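Local structure of HpcE (Thermus thermophilus, 1WZO) at residues V35-P40 with P80-V85; E66-F71 with L196-E201; A91-Y96 with I219-P224; D128-D133 with I143-R148; F157-E162 with E233-L238. The protein probably isomerises 2-hydroxyhepta-2,4-diene-1,7-dioate, a diacid of aromatic catabolism, as a member of the fumarylacetoacetate hydrolase family. One frame throughout, in Å; residues are numbered along the deposited sequence.

Contact 1. Residues V35-P40 with P80-V85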
# COMPACT_ATOMS: atom_id res chain seq x y z
N VAL B 35 13.69 21.94 -4.14
CA VAL B 35 12.99 20.72 -3.75
C VAL B 35 13.84 19.46 -3.89
O VAL B 35 14.92 19.49 -4.47
CB VAL B 35 11.70 20.53 -4.60
CG1 VAL B 35 10.83 21.77 -4.50
CG2 VAL B 35 12.07 20.25 -6.04
N THR B 36 13.34 18.36 -3.34
CA THR B 36 14.04 17.09 -3.44
C THR B 36 13.23 16.21 -4.38
O THR B 36 12.08 15.89 -4.10
CB THR B 36 14.15 16.40 -2.07
OG1 THR B 36 14.88 17.25 -1.18
CG2 THR B 36 14.87 15.07 -2.21
N TRP B 37 13.83 15.84 -5.51
CA TRP B 37 13.14 15.00 -6.49
C TRP B 37 12.90 13.61 -5.94
O TRP B 37 13.71 13.07 -5.18
CB TRP B 37 13.96 14.87 -7.77
CG TRP B 37 14.09 16.12 -8.56
CD1 TRP B 37 15.03 17.11 -8.41
CD2 TRP B 37 13.26 16.53 -9.65
NE1 TRP B 37 14.84 18.10 -9.34
CE2 TRP B 37 13.76 17.78 -10.12
CE3 TRP B 37 12.15 15.97 -10.29
CZ2 TRP B 37 13.17 18.46 -11.19
CZ3 TRP B 37 11.57 16.66 -11.36
CH2 TRP B 37 12.08 17.89 -11.79
N LEU B 38 11.77 13.03 -6.32
CA LEU B 38 11.41 11.68 -5.90
C LEU B 38 11.08 10.93 -7.19
O LEU B 38 11.18 11.49 -8.28
CB LEU B 38 10.16 11.71 -5.01
CG LEU B 38 10.22 12.55 -3.73
CD1 LEU B 38 8.86 12.55 -3.06
CD2 LEU B 38 11.27 11.97 -2.78
N LEU B 39 10.71 9.66 -7.06
CA LEU B 39 10.33 8.88 -8.22
C LEU B 39 9.01 9.50 -8.70
O LEU B 39 8.18 9.90 -7.88
CB LEU B 39 10.11 7.41 -7.84
CG LEU B 39 11.34 6.65 -7.34
CD1 LEU B 39 10.92 5.28 -6.79
CD2 LEU B 39 12.34 6.48 -8.48
N PRO B 40 8.81 9.60 -10.02
CA PRO B 40 7.57 10.19 -10.55
C PRO B 40 6.30 9.41 -10.20
O PRO B 40 5.20 9.93 -10.34
CB PRO B 40 7.83 10.25 -12.06
CG PRO B 40 8.82 9.15 -12.29
CD PRO B 40 9.75 9.30 -11.11
N PRO B 80 15.76 8.04 -7.32
CA PRO B 80 15.23 9.20 -8.02
C PRO B 80 16.30 10.04 -8.71
O PRO B 80 17.50 9.88 -8.47
CB PRO B 80 14.54 9.98 -6.91
CG PRO B 80 15.49 9.77 -5.77
CD PRO B 80 15.78 8.27 -5.86
N HIS B 81 15.83 10.94 -9.57
CA HIS B 81 16.68 11.87 -10.28
C HIS B 81 17.47 12.60 -9.19
O HIS B 81 16.90 12.97 -8.16
CB HIS B 81 15.78 12.85 -11.06
CG HIS B 81 16.51 13.98 -11.71
ND1 HIS B 81 17.59 13.79 -12.56
CD2 HIS B 81 16.29 15.32 -11.68
CE1 HIS B 81 18.00 14.97 -13.02
NE2 HIS B 81 17.22 15.91 -12.50
N LYS B 82 18.77 12.77 -9.41
CA LYS B 82 19.66 13.45 -8.46
C LYS B 82 20.13 12.55 -7.30
O LYS B 82 21.01 12.94 -6.53
CB LYS B 82 18.99 14.70 -7.88
CG LYS B 82 18.65 15.77 -8.92
CD LYS B 82 19.90 16.28 -9.62
CE LYS B 82 19.57 17.44 -10.55
NZ LYS B 82 20.78 17.92 -11.28
N GLY B 83 19.54 11.37 -7.17
CA GLY B 83 19.95 10.45 -6.11
C GLY B 83 21.36 9.94 -6.37
O GLY B 83 21.82 9.95 -7.52
N VAL B 84 22.03 9.47 -5.33
CA VAL B 84 23.40 8.97 -5.46
C VAL B 84 23.50 7.46 -5.68
O VAL B 84 22.99 6.67 -4.87
CB VAL B 84 24.24 9.34 -4.20
CG1 VAL B 84 25.64 8.76 -4.32
CG2 VAL B 84 24.30 10.85 -4.03
N VAL B 85 24.14 7.06 -6.77
CA VAL B 85 24.33 5.65 -7.06
C VAL B 85 25.54 5.16 -6.28
O VAL B 85 26.59 5.82 -6.27
CB VAL B 85 24.58 5.41 -8.57
CG1 VAL B 85 25.02 3.96 -8.82
CG2 VAL B 85 23.30 5.71 -9.35
O HOH W 1 16.59 13.26 -5.32
O HOH W 2 13.17 10.54 -10.42

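Contact 2. Residues E66-F71 with L196-E201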
# COMPACT_ATOMS: atom_id res chain seq x y z
N GLU B 66 15.06 -16.12 -30.05
CA GLU B 66 13.81 -16.87 -30.19
C GLU B 66 12.72 -16.26 -29.31
O GLU B 66 11.54 -16.29 -29.66
CB GLU B 66 14.02 -18.33 -29.77
CG GLU B 66 14.95 -19.11 -30.69
CD GLU B 66 15.41 -20.42 -30.06
OE1 GLU B 66 16.22 -20.37 -29.11
OE2 GLU B 66 14.96 -21.49 -30.52
N GLU B 67 13.13 -15.73 -28.16
CA GLU B 67 12.20 -15.09 -27.25
C GLU B 67 12.96 -14.07 -26.42
O GLU B 67 14.16 -14.21 -26.19
CB GLU B 67 11.51 -16.13 -26.34
CG GLU B 67 12.38 -16.77 -25.27
CD GLU B 67 11.65 -17.86 -24.51
OE1 GLU B 67 11.39 -18.93 -25.10
OE2 GLU B 67 11.31 -17.65 -23.33
N PRO B 68 12.27 -13.01 -25.98
CA PRO B 68 12.91 -11.96 -25.17
C PRO B 68 13.57 -12.54 -23.92
O PRO B 68 12.98 -13.36 -23.23
CB PRO B 68 11.75 -11.03 -24.82
CG PRO B 68 10.81 -11.22 -25.96
CD PRO B 68 10.85 -12.71 -26.19
N ALA B 69 14.80 -12.10 -23.65
CA ALA B 69 15.55 -12.55 -22.48
C ALA B 69 15.19 -11.62 -21.32
O ALA B 69 15.88 -10.65 -21.05
CB ALA B 69 17.04 -12.48 -22.77
N LEU B 70 14.10 -11.96 -20.63
CA LEU B 70 13.59 -11.16 -19.52
C LEU B 70 14.31 -11.34 -18.19
O LEU B 70 14.77 -12.43 -17.86
CB LEU B 70 12.11 -11.48 -19.30
CG LEU B 70 11.11 -11.42 -20.46
CD1 LEU B 70 9.79 -12.01 -20.00
CD2 LEU B 70 10.92 -9.97 -20.91
N PHE B 71 14.39 -10.25 -17.42
CA PHE B 71 15.00 -10.28 -16.10
C PHE B 71 14.30 -9.28 -15.19
O PHE B 71 13.56 -8.41 -15.65
CB PHE B 71 16.50 -10.01 -16.14
CG PHE B 71 16.86 -8.62 -16.57
CD1 PHE B 71 17.04 -8.31 -17.91
CD2 PHE B 71 17.06 -7.61 -15.62
CE1 PHE B 71 17.40 -7.03 -18.31
CE2 PHE B 71 17.42 -6.33 -16.02
CZ PHE B 71 17.59 -6.04 -17.37
N LEU B 196 5.34 -6.35 -24.54
CA LEU B 196 4.16 -6.39 -23.67
C LEU B 196 3.24 -7.55 -24.03
O LEU B 196 2.54 -8.09 -23.18
CB LEU B 196 3.40 -5.06 -23.74
CG LEU B 196 4.12 -3.82 -23.19
CD1 LEU B 196 3.30 -2.58 -23.51
CD2 LEU B 196 4.34 -3.96 -21.68
N GLU B 197 3.24 -7.93 -25.31
CA GLU B 197 2.42 -9.06 -25.75
C GLU B 197 3.04 -10.34 -25.20
O GLU B 197 2.35 -11.20 -24.65
CB GLU B 197 2.39 -9.14 -27.27
CG GLU B 197 1.68 -10.36 -27.82
CD GLU B 197 1.79 -10.46 -29.34
OE1 GLU B 197 2.92 -10.60 -29.84
OE2 GLU B 197 0.75 -10.38 -30.03
N PHE B 198 4.35 -10.46 -25.36
CA PHE B 198 5.08 -11.64 -24.89
C PHE B 198 4.90 -11.85 -23.40
O PHE B 198 4.62 -12.97 -22.95
CB PHE B 198 6.57 -11.50 -25.20
CG PHE B 198 7.40 -12.67 -24.74
CD1 PHE B 198 7.37 -13.87 -25.43
CD2 PHE B 198 8.18 -12.57 -23.59
CE1 PHE B 198 8.10 -14.98 -24.98
CE2 PHE B 198 8.92 -13.67 -23.13
CZ PHE B 198 8.87 -14.87 -23.83
N ILE B 199 5.07 -10.78 -22.63
CA ILE B 199 4.96 -10.84 -21.18
C ILE B 199 3.54 -11.08 -20.70
O ILE B 199 3.29 -12.02 -19.94
CB ILE B 199 5.51 -9.55 -20.53
CG1 ILE B 199 6.99 -9.38 -20.89
CG2 ILE B 199 5.32 -9.60 -19.00
CD1 ILE B 199 7.57 -8.01 -20.53
N SER B 200 2.60 -10.24 -21.15
CA SER B 200 1.20 -10.36 -20.72
C SER B 200 0.55 -11.67 -21.11
O SER B 200 -0.54 -11.98 -20.64
CB SER B 200 0.37 -9.19 -21.26
OG SER B 200 0.16 -9.30 -22.65
N GLU B 201 1.20 -12.44 -21.97
CA GLU B 201 0.65 -13.72 -22.39
C GLU B 201 0.59 -14.69 -21.21
O GLU B 201 -0.32 -15.52 -21.13
CB GLU B 201 1.50 -14.33 -23.51
CG GLU B 201 0.95 -15.66 -24.06
CD GLU B 201 1.49 -16.89 -23.33
OE1 GLU B 201 0.80 -17.93 -23.34
OE2 GLU B 201 2.61 -16.82 -22.76

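Contact 3. Residues A91-Y96 with I219-P224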
# COMPACT_ATOMS: atom_id res chain seq x y z
N ALA B 91 34.52 -3.41 -7.13
CA ALA B 91 34.08 -3.73 -8.49
C ALA B 91 34.97 -3.01 -9.50
O ALA B 91 35.36 -1.86 -9.29
CB ALA B 91 32.63 -3.31 -8.69
N ARG B 92 35.28 -3.69 -10.59
CA ARG B 92 36.13 -3.11 -11.63
C ARG B 92 35.38 -2.68 -12.88
O ARG B 92 35.79 -1.74 -13.55
CB ARG B 92 37.22 -4.10 -12.04
CG ARG B 92 38.45 -4.10 -11.15
CD ARG B 92 39.61 -4.81 -11.86
NE ARG B 92 39.39 -6.24 -11.96
CZ ARG B 92 39.89 -7.01 -12.92
NH1 ARG B 92 40.65 -6.49 -13.88
NH2 ARG B 92 39.64 -8.31 -12.92
N PHE B 93 34.28 -3.37 -13.19
CA PHE B 93 33.52 -3.07 -14.40
C PHE B 93 32.04 -2.77 -14.18
O PHE B 93 31.20 -3.65 -14.34
CB PHE B 93 33.64 -4.23 -15.39
CG PHE B 93 35.05 -4.75 -15.55
CD1 PHE B 93 35.47 -5.87 -14.84
CD2 PHE B 93 35.94 -4.13 -16.41
CE1 PHE B 93 36.77 -6.36 -14.98
CE2 PHE B 93 37.25 -4.61 -16.56
CZ PHE B 93 37.66 -5.73 -15.84
N VAL B 94 31.72 -1.52 -13.84
CA VAL B 94 30.34 -1.08 -13.63
C VAL B 94 29.94 -0.21 -14.82
O VAL B 94 30.68 0.69 -15.21
CB VAL B 94 30.21 -0.26 -12.33
CG1 VAL B 94 28.78 0.23 -12.17
CG2 VAL B 94 30.60 -1.12 -11.15
N HIS B 95 28.77 -0.48 -15.38
CA HIS B 95 28.27 0.24 -16.56
C HIS B 95 26.87 0.80 -16.39
O HIS B 95 26.02 0.20 -15.73
CB HIS B 95 28.26 -0.70 -17.77
CG HIS B 95 29.61 -1.18 -18.18
ND1 HIS B 95 30.26 -0.70 -19.30
CD2 HIS B 95 30.43 -2.11 -17.64
CE1 HIS B 95 31.43 -1.30 -19.42
NE2 HIS B 95 31.56 -2.17 -18.42
N TYR B 96 26.62 1.95 -17.02
CA TYR B 96 25.29 2.54 -17.00
C TYR B 96 24.62 1.92 -18.22
O TYR B 96 25.29 1.34 -19.07
CB TYR B 96 25.35 4.07 -17.15
CG TYR B 96 25.77 4.54 -18.54
CD1 TYR B 96 24.93 4.37 -19.64
CD2 TYR B 96 27.03 5.09 -18.76
CE1 TYR B 96 25.34 4.72 -20.94
CE2 TYR B 96 27.46 5.45 -20.05
CZ TYR B 96 26.61 5.25 -21.13
OH TYR B 96 27.03 5.55 -22.41
N ILE B 219 30.33 2.81 -25.01
CA ILE B 219 31.39 3.07 -24.03
C ILE B 219 30.65 3.54 -22.78
O ILE B 219 30.53 4.74 -22.53
CB ILE B 219 32.34 4.17 -24.54
CG1 ILE B 219 32.84 3.81 -25.94
CG2 ILE B 219 33.53 4.32 -23.58
CD1 ILE B 219 33.56 2.46 -26.01
N SER B 220 30.17 2.58 -22.00
CA SER B 220 29.38 2.87 -20.81
C SER B 220 29.97 2.64 -19.42
O SER B 220 29.23 2.65 -18.43
CB SER B 220 28.07 2.10 -20.93
OG SER B 220 28.33 0.73 -21.17
N GLN B 221 31.27 2.43 -19.32
CA GLN B 221 31.87 2.19 -18.01
C GLN B 221 31.91 3.47 -17.18
O GLN B 221 32.26 4.55 -17.69
CB GLN B 221 33.27 1.60 -18.16
CG GLN B 221 34.02 1.48 -16.84
CD GLN B 221 35.20 0.53 -16.92
OE1 GLN B 221 35.82 0.37 -17.97
NE2 GLN B 221 35.52 -0.11 -15.80
N VAL B 222 31.55 3.35 -15.91
CA VAL B 222 31.54 4.50 -15.02
C VAL B 222 32.33 4.21 -13.75
O VAL B 222 32.55 3.06 -13.39
CB VAL B 222 30.10 4.90 -14.65
CG1 VAL B 222 29.39 5.43 -15.89
CG2 VAL B 222 29.35 3.70 -14.10
N ARG B 223 32.76 5.27 -13.07
CA ARG B 223 33.55 5.12 -11.85
C ARG B 223 33.11 6.08 -10.76
O ARG B 223 32.37 7.04 -11.01
CB ARG B 223 35.03 5.35 -12.18
CG ARG B 223 35.55 4.44 -13.29
CD ARG B 223 37.00 4.75 -13.60
NE ARG B 223 37.53 3.88 -14.65
CZ ARG B 223 37.10 3.89 -15.91
NH1 ARG B 223 36.14 4.72 -16.29
NH2 ARG B 223 37.64 3.05 -16.80
N PRO B 224 33.55 5.84 -9.51
CA PRO B 224 33.18 6.72 -8.40
C PRO B 224 33.51 8.17 -8.75
O PRO B 224 34.58 8.45 -9.28
CB PRO B 224 34.04 6.19 -7.25
CG PRO B 224 34.12 4.73 -7.55
CD PRO B 224 34.38 4.72 -9.04
O HOH W 3 33.85 0.47 -13.60
O HOH W 4 25.57 0.28 -21.77

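Contact 4. Residues D128-D133 with I143-R148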
# COMPACT_ATOMS: atom_id res chain seq x y z
N ASP B 128 19.69 1.43 -16.25
CA ASP B 128 19.74 0.03 -15.81
C ASP B 128 21.19 -0.41 -15.60
O ASP B 128 21.75 -1.16 -16.41
CB ASP B 128 19.02 -0.84 -16.85
CG ASP B 128 19.08 -2.31 -16.52
OD1 ASP B 128 19.00 -2.66 -15.33
OD2 ASP B 128 19.17 -3.13 -17.47
N LEU B 129 21.77 0.05 -14.50
CA LEU B 129 23.16 -0.26 -14.17
C LEU B 129 23.46 -1.74 -13.99
O LEU B 129 22.59 -2.55 -13.65
CB LEU B 129 23.59 0.53 -12.93
CG LEU B 129 23.72 2.05 -13.12
CD1 LEU B 129 22.90 2.80 -12.07
CD2 LEU B 129 25.19 2.44 -13.04
N VAL B 130 24.72 -2.09 -14.22
CA VAL B 130 25.15 -3.47 -14.07
C VAL B 130 26.60 -3.52 -13.63
O VAL B 130 27.41 -2.68 -14.03
CB VAL B 130 25.00 -4.26 -15.40
CG1 VAL B 130 25.80 -3.58 -16.52
CG2 VAL B 130 25.49 -5.69 -15.21
N ALA B 131 26.91 -4.48 -12.77
CA ALA B 131 28.29 -4.68 -12.32
C ALA B 131 28.71 -5.96 -13.02
O ALA B 131 28.41 -7.07 -12.55
CB ALA B 131 28.33 -4.84 -10.81
N ARG B 132 29.37 -5.81 -14.17
CA ARG B 132 29.79 -6.97 -14.95
C ARG B 132 30.69 -7.94 -14.21
O ARG B 132 30.79 -9.11 -14.60
CB ARG B 132 30.44 -6.50 -16.26
CG ARG B 132 29.44 -5.81 -17.19
CD ARG B 132 29.99 -5.62 -18.59
NE ARG B 132 28.99 -5.07 -19.50
CZ ARG B 132 27.84 -5.67 -19.81
NH1 ARG B 132 27.54 -6.85 -19.27
NH2 ARG B 132 26.99 -5.10 -20.65
N ASP B 133 31.34 -7.47 -13.15
CA ASP B 133 32.21 -8.32 -12.34
C ASP B 133 31.42 -9.53 -11.85
O ASP B 133 31.96 -10.63 -11.72
CB ASP B 133 32.71 -7.58 -11.09
CG ASP B 133 33.54 -6.37 -11.42
OD1 ASP B 133 33.03 -5.45 -12.09
OD2 ASP B 133 34.71 -6.32 -10.99
N ILE B 143 21.02 -11.48 -10.46
CA ILE B 143 20.39 -10.49 -9.60
C ILE B 143 21.48 -9.73 -8.83
O ILE B 143 21.37 -8.52 -8.63
CB ILE B 143 19.41 -11.19 -8.64
CG1 ILE B 143 18.19 -11.67 -9.45
CG2 ILE B 143 19.00 -10.26 -7.50
CD1 ILE B 143 17.28 -12.63 -8.72
N ARG B 144 22.54 -10.42 -8.44
CA ARG B 144 23.63 -9.77 -7.72
C ARG B 144 24.31 -8.68 -8.56
O ARG B 144 24.84 -7.71 -8.02
CB ARG B 144 24.68 -10.80 -7.29
CG ARG B 144 25.73 -10.24 -6.35
CD ARG B 144 26.40 -11.33 -5.53
NE ARG B 144 27.43 -12.05 -6.27
CZ ARG B 144 28.69 -11.62 -6.40
NH1 ARG B 144 29.06 -10.48 -5.83
NH2 ARG B 144 29.56 -12.33 -7.10
N ALA B 145 24.27 -8.85 -9.87
CA ALA B 145 24.90 -7.89 -10.79
C ALA B 145 24.00 -6.73 -11.19
O ALA B 145 24.48 -5.64 -11.50
CB ALA B 145 25.37 -8.62 -12.05
N LYS B 146 22.69 -6.96 -11.18
CA LYS B 146 21.73 -5.95 -11.62
C LYS B 146 20.78 -5.42 -10.55
O LYS B 146 20.34 -4.27 -10.63
CB LYS B 146 20.86 -6.53 -12.74
CG LYS B 146 21.62 -7.13 -13.91
CD LYS B 146 22.06 -6.06 -14.89
CE LYS B 146 20.88 -5.45 -15.63
NZ LYS B 146 21.31 -4.35 -16.53
N GLY B 147 20.46 -6.27 -9.57
CA GLY B 147 19.51 -5.88 -8.54
C GLY B 147 20.01 -5.26 -7.26
O GLY B 147 19.34 -5.36 -6.22
N ARG B 148 21.16 -4.61 -7.32
CA ARG B 148 21.75 -3.97 -6.14
C ARG B 148 21.03 -2.66 -5.79
O ARG B 148 20.46 -2.01 -6.66
CB ARG B 148 23.23 -3.69 -6.40
CG ARG B 148 23.99 -4.86 -7.00
CD ARG B 148 25.45 -4.50 -7.25
NE ARG B 148 26.22 -4.45 -6.01
CZ ARG B 148 26.66 -5.52 -5.35
NH1 ARG B 148 26.41 -6.73 -5.81
NH2 ARG B 148 27.36 -5.37 -4.23

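Contact 5. Residues F157-E162 with E233-L238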
# COMPACT_ATOMS: atom_id res chain seq x y z
N PHE B 157 10.58 12.23 -14.94
CA PHE B 157 9.15 12.38 -15.19
C PHE B 157 8.40 11.16 -15.70
O PHE B 157 8.98 10.23 -16.25
CB PHE B 157 8.91 13.49 -16.23
CG PHE B 157 9.70 14.73 -15.99
CD1 PHE B 157 10.75 15.07 -16.84
CD2 PHE B 157 9.40 15.58 -14.93
CE1 PHE B 157 11.49 16.23 -16.64
CE2 PHE B 157 10.13 16.74 -14.72
CZ PHE B 157 11.18 17.07 -15.58
N LEU B 158 7.09 11.20 -15.50
CA LEU B 158 6.19 10.18 -16.01
C LEU B 158 5.54 10.98 -17.14
O LEU B 158 4.61 11.75 -16.90
CB LEU B 158 5.14 9.77 -14.99
CG LEU B 158 4.01 8.90 -15.57
CD1 LEU B 158 4.60 7.72 -16.32
CD2 LEU B 158 3.10 8.43 -14.44
N VAL B 159 6.08 10.84 -18.34
CA VAL B 159 5.59 11.56 -19.50
C VAL B 159 4.39 10.88 -20.14
O VAL B 159 4.50 9.81 -20.73
CB VAL B 159 6.71 11.72 -20.55
CG1 VAL B 159 6.26 12.63 -21.68
CG2 VAL B 159 7.96 12.27 -19.87
N VAL B 160 3.23 11.53 -20.00
CA VAL B 160 1.98 11.01 -20.54
C VAL B 160 1.41 11.86 -21.67
O VAL B 160 1.50 13.09 -21.65
CB VAL B 160 0.92 10.90 -19.42
CG1 VAL B 160 1.42 9.98 -18.31
CG2 VAL B 160 0.63 12.28 -18.85
N GLU B 161 0.84 11.19 -22.67
CA GLU B 161 0.22 11.86 -23.80
C GLU B 161 1.16 12.76 -24.59
O GLU B 161 0.73 13.78 -25.12
CB GLU B 161 -0.97 12.70 -23.33
CG GLU B 161 -1.89 12.01 -22.34
CD GLU B 161 -3.02 12.91 -21.86
OE1 GLU B 161 -2.73 14.05 -21.41
OE2 GLU B 161 -4.19 12.49 -21.93
N GLU B 162 2.44 12.40 -24.68
CA GLU B 162 3.40 13.21 -25.42
C GLU B 162 4.18 12.39 -26.45
O GLU B 162 4.48 12.88 -27.54
CB GLU B 162 4.36 13.92 -24.46
CG GLU B 162 3.71 15.10 -23.75
CD GLU B 162 4.67 15.86 -22.85
OE1 GLU B 162 5.87 15.94 -23.18
OE2 GLU B 162 4.22 16.39 -21.82
N GLU B 233 14.74 11.47 -26.10
CA GLU B 233 13.92 12.42 -26.83
C GLU B 233 12.57 12.69 -26.17
O GLU B 233 11.73 11.78 -26.06
CB GLU B 233 13.70 11.91 -28.26
CG GLU B 233 13.19 12.97 -29.23
CD GLU B 233 13.06 12.44 -30.65
OE1 GLU B 233 13.64 11.37 -30.94
OE2 GLU B 233 12.39 13.10 -31.47
N GLY B 234 12.36 13.93 -25.73
CA GLY B 234 11.11 14.32 -25.11
C GLY B 234 10.86 13.93 -23.66
O GLY B 234 9.84 14.30 -23.09
N LEU B 235 11.78 13.19 -23.05
CA LEU B 235 11.58 12.75 -21.67
C LEU B 235 12.44 13.47 -20.63
O LEU B 235 12.43 13.11 -19.45
CB LEU B 235 11.82 11.23 -21.57
CG LEU B 235 11.08 10.37 -22.61
CD1 LEU B 235 11.36 8.89 -22.33
CD2 LEU B 235 9.58 10.64 -22.55
N GLY B 236 13.19 14.48 -21.06
CA GLY B 236 14.03 15.22 -20.13
C GLY B 236 15.39 14.60 -19.91
O GLY B 236 15.92 13.90 -20.77
N ALA B 237 15.97 14.87 -18.74
CA ALA B 237 17.29 14.35 -18.41
C ALA B 237 17.33 13.81 -16.98
O ALA B 237 16.90 14.48 -16.03
CB ALA B 237 18.35 15.45 -18.59
N LEU B 238 17.85 12.59 -16.84
CA LEU B 238 17.97 11.92 -15.55
C LEU B 238 19.44 11.96 -15.18
O LEU B 238 20.28 11.38 -15.87
CB LEU B 238 17.49 10.47 -15.67
CG LEU B 238 17.61 9.52 -14.47
CD1 LEU B 238 16.74 10.00 -13.32
CD2 LEU B 238 17.19 8.11 -14.91
O HOH W 5 11.93 11.35 -17.53
O HOH W 6 7.66 14.92 -24.74

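Contact 1. Residues V35-P40 with P80-V85
Trp37 and His81 meet as a T-shaped (edge-to-face) aromatic pair, joining the short strand 36-37 to a type II beta turn that runs from Pro80 to Gly83. Followed outward, the tryptophan illustrates how one residue can serve several neighbours in succession. Its CB rests 3.5 Å from His81 O. The five atoms of the pyrrole ring, CG, CD1, NE1, CE2 and CD2, then all stand about 3.9 Å from a single atom, His81 CD2, which lies over the indole face. The centroid of this five-membered ring is 4.8 Å from that of His81, and the two planes stand at 81°. Trp37 CD1 also meets Lys82 CG obliquely, and at the far rim CZ3 packs on Phe157. In His81, chi1 of 173° puts CG anti to the backbone N; the imidazole lies alongside the indole, both side chains pointing the same way, and its rotation is further fixed by ND1 bonding Glu239 N. An alanine at Trp37 would probably leave the CD2 edge of His81 without its aromatic face and open a gap beside Phe157. Two waters bridge the backbones: the first donates to Trp37 O and His81 O, the second donates to Leu38 O and accepts from His81 N. Alongside them, Pro80 CB lies 3.6 Å from Trp37 O.

Contact 2. Residues E66-F71 with L196-E201
A chi1 of 179° carries Phe198 CG away from helix 192-200, and its ring meets Pro68 tip to tip in a CH-pi contact that packs the helix against residues 66-71, which run into strand 69-73. Pro68 CD stands 3.5 Å from the centroid of the Phe198 ring and only 1° off its normal, about equally far from all six ring carbons. Leu70 approaches the same ring differently: its CD1 lies in the ring plane at the edge, 3.6 Å from Phe198 CE2, the two side chains sliding past each other in opposite directions. Glu67 also meets the ring, with OE2 at the edge 3.7 Å from Phe198 CZ and CB 3.8 Å from Phe198 CE1. Its carboxylate is directed to a subunit boundary, where OE1 forms a salt bridge with Arg144 of the third subunit, a residue that also packs on Phe198. The second branch of Leu70 completes the apolar seam, with CD2 3.9 Å from Ile199 CD1.

Contact 3. Residues A91-Y96 with I219-P224
His95 and Gln221 form an antiparallel non-hydrogen-bonded pair, their CA atoms 4.3 Å apart, where the short, weakly bonded strand 221-222 joins the beginning of strand 94-104. Two backbone bonds flank the pair: Val222 N to Val94 O, nearly straight at 170°, and Tyr96 N to Ser220 O. Side chains reinforce this short ladder. His95 ND1 and Ser220 OG share a hydrogen bond of 3.0 Å at the imidazole edge, while Gln221 CB comes over the face of that ring. Ser220 CB, in turn, lies 3.5 Å from the centroid of the Tyr96 ring in a CH-pi contact, and Val222 CG1 touches the edge of the same ring at Tyr96 CD2, 3.7 Å away. In the next shell, one water is held by three groups, accepting from Val94 N and Gln221 NE2 and donating to Val222 O. Farther out, Tyr96 OH is bonded to Gln181, Arg180 binds the carbonyls of Ile219 and Gln221, and Asp133 takes the backbone N-H groups of Arg92 and Phe93. A second water spans the other end, 2.9 Å from both Tyr96 O and Ser220 OG.

Contact 4. Residues D128-D133 with I143-R148
Asp128 and Lys146 cross at about a right angle, and their salt bridge is an example of a buried lysine with a bent side chain. The lysine side chain bends at chi2 (-82°), placing CD on Val130, and at chi3 (-70°), placing CE near the carboxylate; Lys146 NZ lies 2.6 Å from Asp128 OD2. The ammonium group comes from above the carboxylate plane, 56° out of it. A weak bond of 3.2 Å from Lys146 NZ to Asp128 O adds a second grip on the same residue. The fold over Val130 is tight: Lys146 CD presses to 3.5 Å from Val130 CG2 and crosses that side chain obliquely. An alanine at Asp128 would probably leave Lys146 NZ with little beyond its weak backbone bond and Lys73 without its salt-bridge partner OD1. Beside these side chains the backbones join directly, Ala131 N donating to Ala145 O at 3.0 Å, while Ala145 CB lies 3.4 Å from Ala131 O. Glu97 and Glu99 bring further carboxylates close to Asp128 OD2, an acidic cluster resembling that which holds a divalent metal in family relatives. The contact thus ties helix 143-146 to the end of strand 120-131, with strand 94-104 paired alongside, Phe71 of strand 69-73 packed on Lys146, and the third subunit touching the helix at Ile143.

Contact 5. Residues F157-E162 with E233-L238
Leu235 O meets the Phe157 residue twice, by water and by ring. A water donates to it at 2.7 Å and accepts from Phe157 N, while Leu235 O itself lies in the ring plane of Phe157, at the edge, 3.7 Å from CD1. A second water works in a similar way at the other end, donating to Glu162 OE1 at 2.6 Å and to Gly234 O. Glu162 OE1 is held as well by a salt bridge to Lys2, which fixes the carboxylate beside the loop before strand 237-244. Between the two waters lies the apolar part. Val159 CG2, anti to the carbonyl carbon, meets Leu235 CD2 at 3.5 Å; Val163 and Ile125 also pack on Leu235. Gly236 passes the edge of the phenyl ring with its CA 4.4 Å from Phe157 CE1. A CB on Gly236 would clash with that ring atom and, at these backbone angles, with the preceding carbonyl as well. The chemistry therefore implies an indirect join: strand 152-159 and the loop 233-236 exchange no direct hydrogen bond, and some of their polar groups are linked through water around a small valine-leucine contact.

How the contacts relate
Compared side by side, these contacts show chemistry changing with place. Contacts 2 and 4 are the buried ones, yet contact 2 is apolar and aromatic while contact 4 is centred on charge; they touch through Phe71, and both border the third subunit. Contacts 3 and 4 hold neighbouring strands, 94-104 and 120-131, their centres about 11 Å apart. Contacts 1, 3 and 5 are partly buried and all use bridging waters; contact 3 adds direct backbone pairing, and contacts 1 and 5 meet each other where His81 lies on Ala237 and Leu238. Contact 4 is nested within the chain loops closed by contacts 2 and 3, whereas contact 1 brings residues 35-40, near the N-terminus, onto the 80-85 turn.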